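Side-chain contacts in kynurenine formamidase (Bacillus anthracis, PDB 4CO9), which hydrolyses N-formyl-L-kynurenine to L-kynurenine and formate in tryptophan degradation, using two zinc ions per subunit: residues Thr55-Pro60 against Leu71-Gln76; Arg108-Thr113 against Tyr187-Leu192; Pro127-Asp132 against Arg143-Asp148; His164-Phe167 against His172-Glu175. One frame throughout, in Å; residues are numbered along the deposited sequence. Where two conformers were deposited one is given.

Contact 1: residues Thr55-Pro60 against Leu71-Gln76; sequences THIDAP and LDLDIQ. With ZN (zinc ion), chain P; ZN (zinc ion), chain O.
Ile57 and Leu73 point their side chains at each other and meet tip to tip, CD1 of Ile57 lying 3.8 Å from CD1 of Leu73. Ile57 belongs to strand 56-58 of the mixed sheet that carries the binuclear zinc site, and Leu73 to the loop that follows this strand, so the contact presses the loop onto the sheet through apolar atoms. Leu73 uses both of its branches. CD1 also touches CB of Ala59, whereas CD2 lies alongside the ring of Pro60, 3.8 Å from its CD, with the two side chains running past each other in opposite directions. CG1 of Ile57 sits between the backbone N and the carbonyl carbon (chi1 65°), which carries CD1 out to the leucine. Tyr78 packs on both Ile57 and Leu73. The side chain of Asp58 turns away from the loop, and its carboxylate bridges the metals together with Glu175; His52, His56 and His163 complete the protein ligands. The strand thus has an oily side under the loop and a metal-binding side. In the bridge, OD1 of Asp58 is 2.1 Å from the chain P zinc, and OD2 of Asp58 is 2.0 Å from the chain O zinc.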
loop_
_atom_site.group_PDB
_atom_site.type_symbol
_atom_site.label_atom_id
_atom_site.label_comp_id
_atom_site.label_asym_id
_atom_site.label_seq_id
_atom_site.Cartn_x
_atom_site.Cartn_y
_atom_site.Cartn_z
ATOM N N THR C 55 -10.321 2.297 -0.515
ATOM C CA THR C 55 -9.963 1.198 -1.384
ATOM C C THR C 55 -9.148 0.204 -0.568
ATOM O O THR C 55 -8.131 0.568 0.024
ATOM C CB THR C 55 -9.164 1.727 -2.583
ATOM O OG1 THR C 55 -9.914 2.778 -3.202
ATOM C CG2 THR C 55 -8.919 0.632 -3.595
ATOM N N HIS C 56 -9.586 -1.052 -0.526
ATOM C CA HIS C 56 -8.939 -2.017 0.334
ATOM C C HIS C 56 -9.239 -3.442 -0.097
ATOM O O HIS C 56 -10.148 -3.680 -0.898
ATOM C CB HIS C 56 -9.417 -1.816 1.777
ATOM C CG HIS C 56 -10.828 -2.234 1.996
ATOM N ND1 HIS C 56 -11.896 -1.415 1.697
ATOM C CD2 HIS C 56 -11.353 -3.388 2.470
ATOM C CE1 HIS C 56 -13.017 -2.036 2.007
ATOM N NE2 HIS C 56 -12.715 -3.235 2.469
ATOM N N ILE C 57 -8.485 -4.378 0.457
ATOM C CA ILE C 57 -8.692 -5.792 0.198
ATOM C C ILE C 57 -9.118 -6.493 1.484
ATOM O O ILE C 57 -8.715 -6.091 2.579
ATOM C CB ILE C 57 -7.439 -6.464 -0.432
ATOM C CG1 ILE C 57 -6.232 -6.473 0.521
ATOM C CG2 ILE C 57 -7.089 -5.768 -1.734
ATOM C CD1 ILE C 57 -6.094 -7.757 1.338
ATOM N N ASP C 58 -9.928 -7.537 1.326
ATOM C CA ASP C 58 -10.366 -8.387 2.433
ATOM C C ASP C 58 -9.505 -9.644 2.516
ATOM O O ASP C 58 -9.203 -10.260 1.495
ATOM C CB ASP C 58 -11.786 -8.878 2.226
ATOM C CG ASP C 58 -12.814 -7.791 2.280
ATOM O OD1 ASP C 58 -12.528 -6.661 2.719
ATOM O OD2 ASP C 58 -13.952 -8.089 1.853
ATOM N N ALA C 59 -9.115 -10.025 3.728
ATOM C CA ALA C 59 -8.516 -11.342 3.966
ATOM C C ALA C 59 -9.638 -12.277 4.429
ATOM O O ALA C 59 -10.648 -11.804 4.946
ATOM C CB ALA C 59 -7.441 -11.253 5.026
ATOM N N PRO C 60 -9.472 -13.596 4.240
ATOM C CA PRO C 60 -10.518 -14.533 4.644
ATOM C C PRO C 60 -10.837 -14.457 6.144
ATOM O O PRO C 60 -11.984 -14.660 6.544
ATOM C CB PRO C 60 -9.937 -15.892 4.254
ATOM C CG PRO C 60 -9.038 -15.581 3.108
ATOM C CD PRO C 60 -8.437 -14.246 3.415
ATOM N N LEU C 71 -0.998 -11.156 5.767
ATOM C CA LEU C 71 0.363 -11.465 5.379
ATOM C C LEU C 71 0.485 -12.868 4.762
ATOM O O LEU C 71 1.434 -13.134 4.024
ATOM C CB LEU C 71 1.321 -11.308 6.562
ATOM C CG LEU C 71 2.826 -11.433 6.297
ATOM C CD1 LEU C 71 3.298 -10.491 5.201
ATOM C CD2 LEU C 71 3.610 -11.180 7.572
ATOM N N ASP C 72 -0.479 -13.744 5.048
ATOM C CA ASP C 72 -0.517 -15.093 4.455
ATOM C C ASP C 72 -0.953 -15.057 2.988
ATOM O O ASP C 72 -0.825 -16.056 2.279
ATOM C CB ASP C 72 -1.510 -16.003 5.200
ATOM C CG ASP C 72 -1.236 -16.130 6.694
ATOM O OD1 ASP C 72 -0.055 -16.157 7.077
ATOM O OD2 ASP C 72 -2.226 -16.197 7.493
ATOM N N LEU C 73 -1.512 -13.942 2.536
ATOM C CA LEU C 73 -2.018 -13.866 1.175
ATOM C C LEU C 73 -0.885 -13.746 0.146
ATOM O O LEU C 73 0.118 -13.058 0.366
ATOM C CB LEU C 73 -2.992 -12.700 1.018
ATOM C CG LEU C 73 -4.239 -12.740 1.906
ATOM C CD1 LEU C 73 -4.948 -11.394 1.861
ATOM C CD2 LEU C 73 -5.181 -13.846 1.475
ATOM N N ASP C 74 -1.087 -14.402 -0.987
ATOM C CA ASP C 74 -0.106 -14.448 -2.063
ATOM C C ASP C 74 -0.034 -13.100 -2.797
ATOM O O ASP C 74 -0.987 -12.688 -3.453
ATOM C CB ASP C 74 -0.513 -15.576 -3.007
ATOM C CG ASP C 74 0.412 -15.736 -4.180
ATOM O OD1 ASP C 74 1.423 -15.023 -4.269
ATOM O OD2 ASP C 74 0.100 -16.600 -5.025
ATOM N N ILE C 75 1.103 -12.423 -2.714
ATOM C CA ILE C 75 1.231 -11.103 -3.360
ATOM C C ILE C 75 1.089 -11.118 -4.889
ATOM O O ILE C 75 0.681 -10.104 -5.456
ATOM C CB ILE C 75 2.526 -10.361 -2.963
ATOM C CG1 ILE C 75 3.770 -11.176 -3.342
ATOM C CG2 ILE C 75 2.495 -10.026 -1.472
ATOM C CD1 ILE C 75 5.066 -10.425 -3.115
ATOM N N GLN C 76 1.359 -12.262 -5.540
ATOM C CA GLN C 76 1.237 -12.350 -7.016
ATOM C C GLN C 76 -0.179 -12.069 -7.465
ATOM O O GLN C 76 -0.377 -11.620 -8.575
ATOM C CB GLN C 76 1.744 -13.750 -7.490
ATOM C CG GLN C 76 3.060 -14.338 -6.872
ATOM C CD GLN C 76 4.254 -13.402 -6.920
ATOM O OE1 GLN C 76 4.476 -12.694 -7.910
ATOM N NE2 GLN C 76 5.022 -13.390 -5.843
HETATM ZN ZN ZN P . -13.790 -5.096 3.234
HETATM ZN ZN ZN O . -15.718 -7.169 1.959
HETATM O O HOH W 1 -15.514 -6.117 3.679
HETATM O O HOH W 2 -17.974 -6.135 2.460
#

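Contact 2: residues Arg108-Thr113 against Tyr187-Leu192; sequences RLLLRT and YELIAL
Strands 108-112 and 185-190 approach to 8.3 Å between CA of Arg108 and CA of Leu189, too far apart for backbone pairing, and are joined through side chains alone. Both belong to the mixed sheet at the centre of the fold, where strand 81-86 lies between them, parallel to 108-112 and antiparallel to 185-190. The contact therefore spans an intervening strand on one face of the sheet. Leu189 carries it, its side chain leaving the backbone toward strand 108-112, and a single methyl, CD2, meets two partners. One is CD2 of Leu110, 4.2 Å from CD2 of Leu189; the other is the aliphatic part of Arg108. Leu189 has CG opposite its backbone N (chi1 172°), which extends the branched end toward strand 108-112. Thr82, on the intervening strand, touches Leu110, while Leu144 and Ile208 pack on Leu189, so the methyl cluster is continuous with the surrounding core. The arginine is buried, but its charged end is supplied with backbone acceptors: NE bonds to the carbonyl of Val77, NH1 to that of Pro81 and NH2 to that of Gln76. With the guanidinium held this way, the methylenes serve as the apolar surface, and CD of Arg108 comes to 4.3 Å from CD2 of Leu189.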
loop_
_atom_site.group_PDB
_atom_site.type_symbol
_atom_site.label_atom_id
_atom_site.label_comp_id
_atom_site.label_asym_id
_atom_site.label_seq_id
_atom_site.Cartn_x
_atom_site.Cartn_y
_atom_site.Cartn_z
ATOM N N ARG C 108 -7.612 -11.228 -13.498
ATOM C CA ARG C 108 -8.127 -10.259 -12.524
ATOM C C ARG C 108 -9.227 -9.475 -13.204
ATOM O O ARG C 108 -9.064 -9.080 -14.346
ATOM C CB ARG C 108 -7.020 -9.301 -12.079
ATOM C CG ARG C 108 -5.834 -9.984 -11.429
ATOM C CD ARG C 108 -4.614 -9.109 -11.222
ATOM N NE ARG C 108 -3.533 -9.993 -10.797
ATOM C CZ ARG C 108 -2.834 -10.779 -11.610
ATOM N NH1 ARG C 108 -3.025 -10.758 -12.932
ATOM N NH2 ARG C 108 -1.911 -11.584 -11.094
ATOM N N LEU C 109 -10.338 -9.251 -12.507
ATOM C CA LEU C 109 -11.488 -8.604 -13.109
ATOM C C LEU C 109 -12.033 -7.518 -12.206
ATOM O O LEU C 109 -12.315 -7.774 -11.038
ATOM C CB LEU C 109 -12.571 -9.653 -13.383
ATOM C CG LEU C 109 -13.854 -9.180 -14.048
ATOM C CD1 LEU C 109 -13.562 -8.729 -15.472
ATOM C CD2 LEU C 109 -14.885 -10.300 -14.065
ATOM N N LEU C 110 -12.128 -6.299 -12.737
ATOM C CA LEU C 110 -12.740 -5.175 -12.018
ATOM C C LEU C 110 -14.093 -4.866 -12.616
ATOM O O LEU C 110 -14.229 -4.748 -13.840
ATOM C CB LEU C 110 -11.857 -3.928 -12.059
ATOM C CG LEU C 110 -10.399 -4.100 -11.653
ATOM C CD1 LEU C 110 -9.643 -2.786 -11.689
ATOM C CD2 LEU C 110 -10.272 -4.742 -10.277
ATOM N N LEU C 111 -15.086 -4.720 -11.744
ATOM C CA LEU C 111 -16.464 -4.473 -12.129
ATOM C C LEU C 111 -16.860 -3.034 -11.821
ATOM O O LEU C 111 -16.861 -2.623 -10.659
ATOM C CB LEU C 111 -17.393 -5.429 -11.378
ATOM C CG LEU C 111 -17.084 -6.919 -11.429
ATOM C CD1 LEU C 111 -18.142 -7.712 -10.670
ATOM C CD2 LEU C 111 -17.017 -7.401 -12.864
ATOM N N ARG C 112 -17.176 -2.269 -12.868
ATOM C CA ARG C 112 -17.726 -0.934 -12.715
ATOM C C ARG C 112 -19.250 -1.013 -12.620
ATOM O O ARG C 112 -19.923 -1.263 -13.620
ATOM C CB ARG C 112 -17.338 -0.018 -13.892
ATOM C CG ARG C 112 -17.633 1.451 -13.619
ATOM C CD ARG C 112 -17.570 2.375 -14.841
ATOM N NE ARG C 112 -16.273 2.346 -15.520
ATOM C CZ ARG C 112 -15.977 1.517 -16.514
ATOM N NH1 ARG C 112 -16.893 0.667 -16.995
ATOM N NH2 ARG C 112 -14.768 1.542 -17.042
ATOM N N THR C 113 -19.781 -0.848 -11.414
ATOM C CA THR C 113 -21.229 -0.763 -11.223
ATOM C C THR C 113 -21.708 0.668 -11.411
ATOM O O THR C 113 -22.859 0.883 -11.758
ATOM C CB THR C 113 -21.680 -1.236 -9.821
ATOM O OG1 THR C 113 -21.291 -0.272 -8.838
ATOM C CG2 THR C 113 -21.110 -2.603 -9.477
ATOM N N TYR C 187 -5.620 -3.691 -18.613
ATOM C CA TYR C 187 -4.662 -2.902 -17.890
ATOM C C TYR C 187 -3.746 -3.827 -17.127
ATOM O O TYR C 187 -3.991 -5.034 -17.035
ATOM C CB TYR C 187 -5.380 -2.014 -16.877
ATOM C CG TYR C 187 -6.316 -0.997 -17.457
ATOM C CD1 TYR C 187 -7.613 -1.348 -17.841
ATOM C CD2 TYR C 187 -5.930 0.330 -17.584
ATOM C CE1 TYR C 187 -8.480 -0.399 -18.347
ATOM C CE2 TYR C 187 -6.781 1.278 -18.097
ATOM C CZ TYR C 187 -8.054 0.918 -18.470
ATOM O OH TYR C 187 -8.884 1.876 -18.994
ATOM N N GLU C 188 -2.688 -3.252 -16.575
ATOM C CA GLU C 188 -1.951 -3.883 -15.499
ATOM C C GLU C 188 -2.444 -3.251 -14.206
ATOM O O GLU C 188 -2.624 -2.038 -14.144
ATOM C CB GLU C 188 -0.447 -3.687 -15.690
ATOM C CG GLU C 188 0.117 -4.532 -16.832
ATOM C CD GLU C 188 0.537 -5.918 -16.399
ATOM O OE1 GLU C 188 0.238 -6.291 -15.265
ATOM O OE2 GLU C 188 1.122 -6.666 -17.207
ATOM N N LEU C 189 -2.725 -4.082 -13.205
ATOM C CA LEU C 189 -3.228 -3.623 -11.899
ATOM C C LEU C 189 -2.146 -3.806 -10.847
ATOM O O LEU C 189 -1.400 -4.778 -10.881
ATOM C CB LEU C 189 -4.448 -4.444 -11.467
ATOM C CG LEU C 189 -5.021 -4.246 -10.054
ATOM C CD1 LEU C 189 -5.587 -2.849 -9.852
ATOM C CD2 LEU C 189 -6.105 -5.286 -9.785
ATOM N N ILE C 190 -2.071 -2.854 -9.924
ATOM C CA ILE C 190 -1.346 -3.025 -8.666
ATOM C C ILE C 190 -2.313 -2.669 -7.540
ATOM O O ILE C 190 -2.901 -1.583 -7.536
ATOM C CB ILE C 190 -0.127 -2.097 -8.566
ATOM C CG1 ILE C 190 0.843 -2.349 -9.737
ATOM C CG2 ILE C 190 0.585 -2.302 -7.232
ATOM C CD1 ILE C 190 1.903 -1.280 -9.877
ATOM N N ALA C 191 -2.459 -3.570 -6.575
ATOM C CA ALA C 191 -3.327 -3.317 -5.425
ATOM C C ALA C 191 -2.873 -4.115 -4.203
ATOM O O ALA C 191 -3.572 -5.004 -3.728
ATOM C CB ALA C 191 -4.766 -3.634 -5.779
ATOM N N LEU C 192 -1.681 -3.790 -3.705
ATOM C CA LEU C 192 -0.991 -4.645 -2.746
ATOM C C LEU C 192 -1.404 -4.370 -1.307
ATOM O O LEU C 192 -1.407 -3.216 -0.880
ATOM C CB LEU C 192 0.525 -4.450 -2.861
ATOM C CG LEU C 192 1.205 -5.130 -4.050
ATOM C CD1 LEU C 192 2.505 -4.422 -4.382
ATOM C CD2 LEU C 192 1.454 -6.599 -3.750
#

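Contact 3: residues Pro127-Asp132 against Arg143-Asp148; sequences PHLRAD and RLIGVD
Leu129 reaches Ile145 and Val147 because its CG lies beside the backbone N (chi1 -49°) and its chain then runs on extended (chi2 -174°), delivering CD1 to strand 144-147. Ile145 answers with CG1 set opposite its own backbone N (chi1 -168°), which brings that methylene within 4.2 Å of CD1 of Leu129. The same leucine methyl also meets Val147, at 4.3 Å from its CG1. One methyl thus rests against two side chains on the same face of strand 144-147. Helix 133-140 follows segment 127-132 and leads back into strand 144-147 of the mixed central sheet, so the contact packs the short strand 128-129, which pairs in parallel with 92-93, over that sheet. Leu111 of the adjoining strand and Val152 of a loop also touch Leu129, and Leu109 and Leu111 both pack on Ile145. Val147 is the point closest to the metals: its side chain adjoins that of the zinc ligand Glu175 and lies about 7 Å from a zinc ion. With three buried hydrocarbon groups meeting at van der Waals distances, the attraction consists of dispersion and exclusion of water, and imposes little directional demand.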
loop_
_atom_site.group_PDB
_atom_site.type_symbol
_atom_site.label_atom_id
_atom_site.label_comp_id
_atom_site.label_asym_id
_atom_site.label_seq_id
_atom_site.Cartn_x
_atom_site.Cartn_y
_atom_site.Cartn_z
ATOM N N PRO C 127 -25.272 -2.885 -5.593
ATOM C CA PRO C 127 -25.391 -4.144 -6.306
ATOM C C PRO C 127 -24.439 -5.146 -5.695
ATOM O O PRO C 127 -23.279 -4.822 -5.480
ATOM C CB PRO C 127 -24.952 -3.794 -7.734
ATOM C CG PRO C 127 -24.955 -2.310 -7.798
ATOM C CD PRO C 127 -24.594 -1.875 -6.415
ATOM N N HIS C 128 -24.917 -6.350 -5.414
ATOM C CA HIS C 128 -24.060 -7.381 -4.843
ATOM C C HIS C 128 -23.711 -8.405 -5.917
ATOM O O HIS C 128 -24.291 -8.391 -6.997
ATOM C CB HIS C 128 -24.745 -8.049 -3.659
ATOM C CG HIS C 128 -26.051 -8.691 -4.003
ATOM N ND1 HIS C 128 -27.231 -7.982 -4.070
ATOM C CD2 HIS C 128 -26.363 -9.975 -4.295
ATOM C CE1 HIS C 128 -28.219 -8.807 -4.374
ATOM N NE2 HIS C 128 -27.717 -10.018 -4.526
ATOM N N LEU C 129 -22.769 -9.280 -5.600
ATOM C CA LEU C 129 -22.411 -10.405 -6.445
ATOM C C LEU C 129 -23.127 -11.653 -5.939
ATOM O O LEU C 129 -23.176 -11.902 -4.736
ATOM C CB LEU C 129 -20.903 -10.647 -6.405
ATOM C CG LEU C 129 -20.029 -9.411 -6.619
ATOM C CD1 LEU C 129 -18.576 -9.835 -6.708
ATOM C CD2 LEU C 129 -20.448 -8.642 -7.869
ATOM N N ARG C 130 -23.701 -12.420 -6.849
ATOM C CA ARG C 130 -24.383 -13.650 -6.470
ATOM C C ARG C 130 -23.374 -14.781 -6.378
ATOM O O ARG C 130 -22.377 -14.785 -7.094
ATOM C CB ARG C 130 -25.497 -13.963 -7.472
ATOM C CG ARG C 130 -26.551 -12.868 -7.555
ATOM C CD ARG C 130 -27.847 -13.369 -8.163
ATOM N NE ARG C 130 -27.648 -13.868 -9.521
ATOM C CZ ARG C 130 -27.558 -13.100 -10.604
ATOM N NH1 ARG C 130 -27.643 -11.779 -10.521
ATOM N NH2 ARG C 130 -27.372 -13.668 -11.791
ATOM N N ALA C 131 -23.650 -15.757 -5.518
ATOM C CA ALA C 131 -22.705 -16.848 -5.244
ATOM C C ALA C 131 -22.244 -17.625 -6.479
ATOM O O ALA C 131 -21.085 -18.040 -6.561
ATOM C CB ALA C 131 -23.288 -17.817 -4.225
ATOM N N ASP C 132 -23.133 -17.810 -7.445
ATOM C CA ASP C 132 -22.777 -18.577 -8.652
ATOM C C ASP C 132 -21.706 -17.906 -9.526
ATOM O O ASP C 132 -21.230 -18.493 -10.498
ATOM C CB ASP C 132 -24.028 -18.935 -9.475
ATOM C CG ASP C 132 -24.655 -17.743 -10.208
ATOM O OD1 ASP C 132 -24.117 -16.616 -10.208
ATOM O OD2 ASP C 132 -25.716 -17.959 -10.831
ATOM N N ARG C 143 -8.442 -14.868 -10.429
ATOM C CA ARG C 143 -7.929 -14.957 -9.066
ATOM C C ARG C 143 -8.290 -13.759 -8.191
ATOM O O ARG C 143 -8.105 -13.806 -6.977
ATOM C CB ARG C 143 -6.413 -15.091 -9.087
ATOM C CG ARG C 143 -5.876 -16.247 -9.911
ATOM C CD ARG C 143 -4.367 -16.127 -10.024
ATOM N NE ARG C 143 -3.704 -16.636 -8.820
ATOM C CZ ARG C 143 -2.455 -16.356 -8.461
ATOM N NH1 ARG C 143 -1.712 -15.553 -9.203
ATOM N NH2 ARG C 143 -1.948 -16.878 -7.347
ATOM N N LEU C 144 -8.778 -12.691 -8.798
ATOM C CA LEU C 144 -9.136 -11.492 -8.054
ATOM C C LEU C 144 -10.319 -10.814 -8.710
ATOM O O LEU C 144 -10.363 -10.646 -9.925
ATOM C CB LEU C 144 -7.946 -10.530 -7.996
ATOM C CG LEU C 144 -8.205 -9.130 -7.432
ATOM C CD1 LEU C 144 -8.297 -9.068 -5.919
ATOM C CD2 LEU C 144 -7.142 -8.158 -7.903
ATOM N N ILE C 145 -11.268 -10.411 -7.874
ATOM C CA ILE C 145 -12.416 -9.637 -8.291
ATOM C C ILE C 145 -12.404 -8.329 -7.515
ATOM O O ILE C 145 -12.172 -8.310 -6.292
ATOM C CB ILE C 145 -13.738 -10.428 -8.100
ATOM C CG1 ILE C 145 -14.899 -9.742 -8.804
ATOM C CG2 ILE C 145 -14.103 -10.604 -6.632
ATOM C CD1 ILE C 145 -14.953 -10.018 -10.279
ATOM N N GLY C 146 -12.624 -7.233 -8.243
ATOM C CA GLY C 146 -12.696 -5.909 -7.643
ATOM C C GLY C 146 -14.015 -5.258 -7.979
ATOM O O GLY C 146 -14.528 -5.450 -9.085
ATOM N N VAL C 147 -14.568 -4.515 -7.026
ATOM C CA VAL C 147 -15.804 -3.779 -7.218
ATOM C C VAL C 147 -15.673 -2.318 -6.782
ATOM O O VAL C 147 -14.892 -2.000 -5.873
ATOM C CB VAL C 147 -16.990 -4.442 -6.479
ATOM C CG1 VAL C 147 -17.286 -5.795 -7.092
ATOM C CG2 VAL C 147 -16.721 -4.576 -4.988
ATOM N N ASP C 148 -16.441 -1.437 -7.424
ATOM C CA ASP C 148 -16.415 -0.011 -7.088
ATOM C C ASP C 148 -17.435 0.369 -6.019
ATOM O O ASP C 148 -17.941 1.492 -6.008
ATOM C CB ASP C 148 -16.589 0.850 -8.345
ATOM C CG ASP C 148 -17.910 0.612 -9.053
ATOM O OD1 ASP C 148 -18.637 -0.336 -8.687
ATOM O OD2 ASP C 148 -18.206 1.362 -10.011
#

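Contact 4: residues His164-Phe167 against His172-Glu175; sequences HQLF and HILE. With ZN (zinc ion), chain O; ZN (zinc ion), chain P.
An aromatic pair leads the contact: Phe167 turns an edge toward the face of His172 in an edge-to-face arrangement, with ring centroids 4.8 Å apart and planes inclined at 58°. CE1 of Phe167 does the touching, 3.6 Å from ND1 of His172 and displaced toward the rim of the imidazole. Its neighbour CZ also rests on the histidine backbone, 3.6 Å from CA of His172. The imidazole is fixed further by Tyr78, whose hydroxyl is hydrogen-bonded to ND1 and whose ring meets it nearly at a right angle.

Apolar contacts fill the rest. Ile173 has CG1 beside its backbone N (chi1 -63°), directing CD1 to the phenyl ring, 3.8 Å from CD2 of Phe167. Leu166 crosses Ile173 at about a right angle and brings CD1 to 3.9 Å from CG1 of Ile173. These residues close the second half of a beta-alpha-beta unit, strand 144-147, helix 161-168 and strand 172-175, in which the helix packs on the sheet; Leu166 also touches Ile145 of the first strand.

Metal coordination occupies the far end of the strand. Glu175 OE1 is shared by the two zinc ions, lying 2.4 Å from the chain P zinc, whereas OE2 of Glu175 binds the chain O zinc at 2.1 Å. His163, immediately before segment 164-167, is another ligand of the chain O zinc.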
loop_
_atom_site.group_PDB
_atom_site.type_symbol
_atom_site.label_atom_id
_atom_site.label_comp_id
_atom_site.label_asym_id
_atom_site.label_seq_id
_atom_site.Cartn_x
_atom_site.Cartn_y
_atom_site.Cartn_z
ATOM N N HIS C 164 -17.669 -15.688 1.110
ATOM C CA HIS C 164 -17.325 -17.076 1.384
ATOM C C HIS C 164 -17.067 -17.871 0.107
ATOM O O HIS C 164 -16.074 -18.586 0.014
ATOM C CB HIS C 164 -18.426 -17.759 2.216
ATOM C CG HIS C 164 -18.347 -17.459 3.675
ATOM N ND1 HIS C 164 -19.062 -16.441 4.264
ATOM C CD2 HIS C 164 -17.630 -18.039 4.663
ATOM C CE1 HIS C 164 -18.792 -16.414 5.556
ATOM N NE2 HIS C 164 -17.933 -17.376 5.826
ATOM N N GLN C 165 -17.967 -17.757 -0.867
ATOM C CA GLN C 165 -17.841 -18.546 -2.082
ATOM C C GLN C 165 -16.636 -18.114 -2.904
ATOM O O GLN C 165 -15.932 -18.958 -3.466
ATOM C CB GLN C 165 -19.127 -18.501 -2.905
ATOM C CG GLN C 165 -20.248 -19.342 -2.309
ATOM C CD GLN C 165 -19.824 -20.787 -2.096
ATOM O OE1 GLN C 165 -19.396 -21.461 -3.030
ATOM N NE2 GLN C 165 -19.917 -21.258 -0.859
ATOM N N LEU C 166 -16.388 -16.807 -2.960
ATOM C CA LEU C 166 -15.239 -16.303 -3.699
ATOM C C LEU C 166 -13.956 -16.893 -3.150
ATOM O O LEU C 166 -13.187 -17.519 -3.891
ATOM C CB LEU C 166 -15.189 -14.770 -3.679
ATOM C CG LEU C 166 -16.240 -14.085 -4.545
ATOM C CD1 LEU C 166 -16.316 -12.593 -4.238
ATOM C CD2 LEU C 166 -15.968 -14.312 -6.021
ATOM N N PHE C 167 -13.736 -16.757 -1.851
ATOM C CA PHE C 167 -12.510 -17.297 -1.281
ATOM C C PHE C 167 -12.465 -18.843 -1.327
ATOM O O PHE C 167 -11.385 -19.414 -1.488
ATOM C CB PHE C 167 -12.139 -16.674 0.083
ATOM C CG PHE C 167 -11.174 -15.489 -0.026
ATOM C CD1 PHE C 167 -9.823 -15.694 -0.239
ATOM C CD2 PHE C 167 -11.625 -14.177 0.079
ATOM C CE1 PHE C 167 -8.938 -14.623 -0.325
ATOM C CE2 PHE C 167 -10.743 -13.099 -0.004
ATOM C CZ PHE C 167 -9.401 -13.327 -0.204
ATOM N N HIS C 172 -9.763 -13.671 -4.726
ATOM C CA HIS C 172 -9.496 -12.633 -3.756
ATOM C C HIS C 172 -10.375 -11.425 -4.031
ATOM O O HIS C 172 -10.942 -11.312 -5.101
ATOM C CB HIS C 172 -8.027 -12.294 -3.808
ATOM C CG HIS C 172 -7.151 -13.437 -3.410
ATOM N ND1 HIS C 172 -6.280 -13.367 -2.349
ATOM C CD2 HIS C 172 -7.034 -14.688 -3.909
ATOM C CE1 HIS C 172 -5.642 -14.518 -2.227
ATOM N NE2 HIS C 172 -6.087 -15.338 -3.155
ATOM N N ILE C 173 -10.485 -10.540 -3.047
ATOM C CA ILE C 173 -11.497 -9.483 -3.047
ATOM C C ILE C 173 -10.890 -8.110 -2.831
ATOM O O ILE C 173 -10.159 -7.890 -1.862
ATOM C CB ILE C 173 -12.550 -9.734 -1.943
ATOM C CG1 ILE C 173 -13.298 -11.039 -2.227
ATOM C CG2 ILE C 173 -13.539 -8.565 -1.856
ATOM C CD1 ILE C 173 -14.157 -11.522 -1.078
ATOM N N LEU C 174 -11.246 -7.190 -3.730
ATOM C CA LEU C 174 -10.833 -5.802 -3.687
ATOM C C LEU C 174 -12.085 -4.946 -3.745
ATOM O O LEU C 174 -12.914 -5.125 -4.633
ATOM C CB LEU C 174 -9.913 -5.536 -4.882
ATOM C CG LEU C 174 -9.567 -4.105 -5.267
ATOM C CD1 LEU C 174 -8.863 -3.387 -4.120
ATOM C CD2 LEU C 174 -8.709 -4.112 -6.517
ATOM N N GLU C 175 -12.236 -4.029 -2.796
ATOM C CA GLU C 175 -13.438 -3.214 -2.668
ATOM C C GLU C 175 -13.125 -1.721 -2.732
ATOM O O GLU C 175 -11.994 -1.296 -2.451
ATOM C CB GLU C 175 -14.165 -3.559 -1.362
ATOM C CG GLU C 175 -14.837 -4.920 -1.419
ATOM C CD GLU C 175 -15.134 -5.528 -0.059
ATOM O OE1 GLU C 175 -14.515 -5.111 0.945
ATOM O OE2 GLU C 175 -15.996 -6.453 -0.008
HETATM ZN ZN ZN O . -15.718 -7.169 1.959
HETATM ZN ZN ZN P . -13.790 -5.096 3.234
HETATM O O HOH W 1 -15.514 -6.117 3.679
HETATM O O HOH W 2 -17.974 -6.135 2.460
#

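All four contacts border the central mixed sheet, and contacts 1 and 4 meet at the zinc site. Their strands, 56-58 and 172-175, are neighbours, joined by a probable hydrogen bond from Glu175 N to His56 O (2.8 Å), and both supply ligands to the two zinc ions and share the water between them. Contact 3 adjoins contact 4, with centres 7 Å apart, through the paired strands 144-147 and 172-175. Contact 2 lies farther along the sheet, with the side chain of Leu110 about 14 Å from a zinc ion, and reaches contact 3 where Thr113 OG1 lies 2.7 Å from Asp148 OD1. In the conformer given for Arg143, a salt bridge from Asp74 OD2 to Arg143 NH2 (3.1 Å) ties the loop of contact 1 to contact 3.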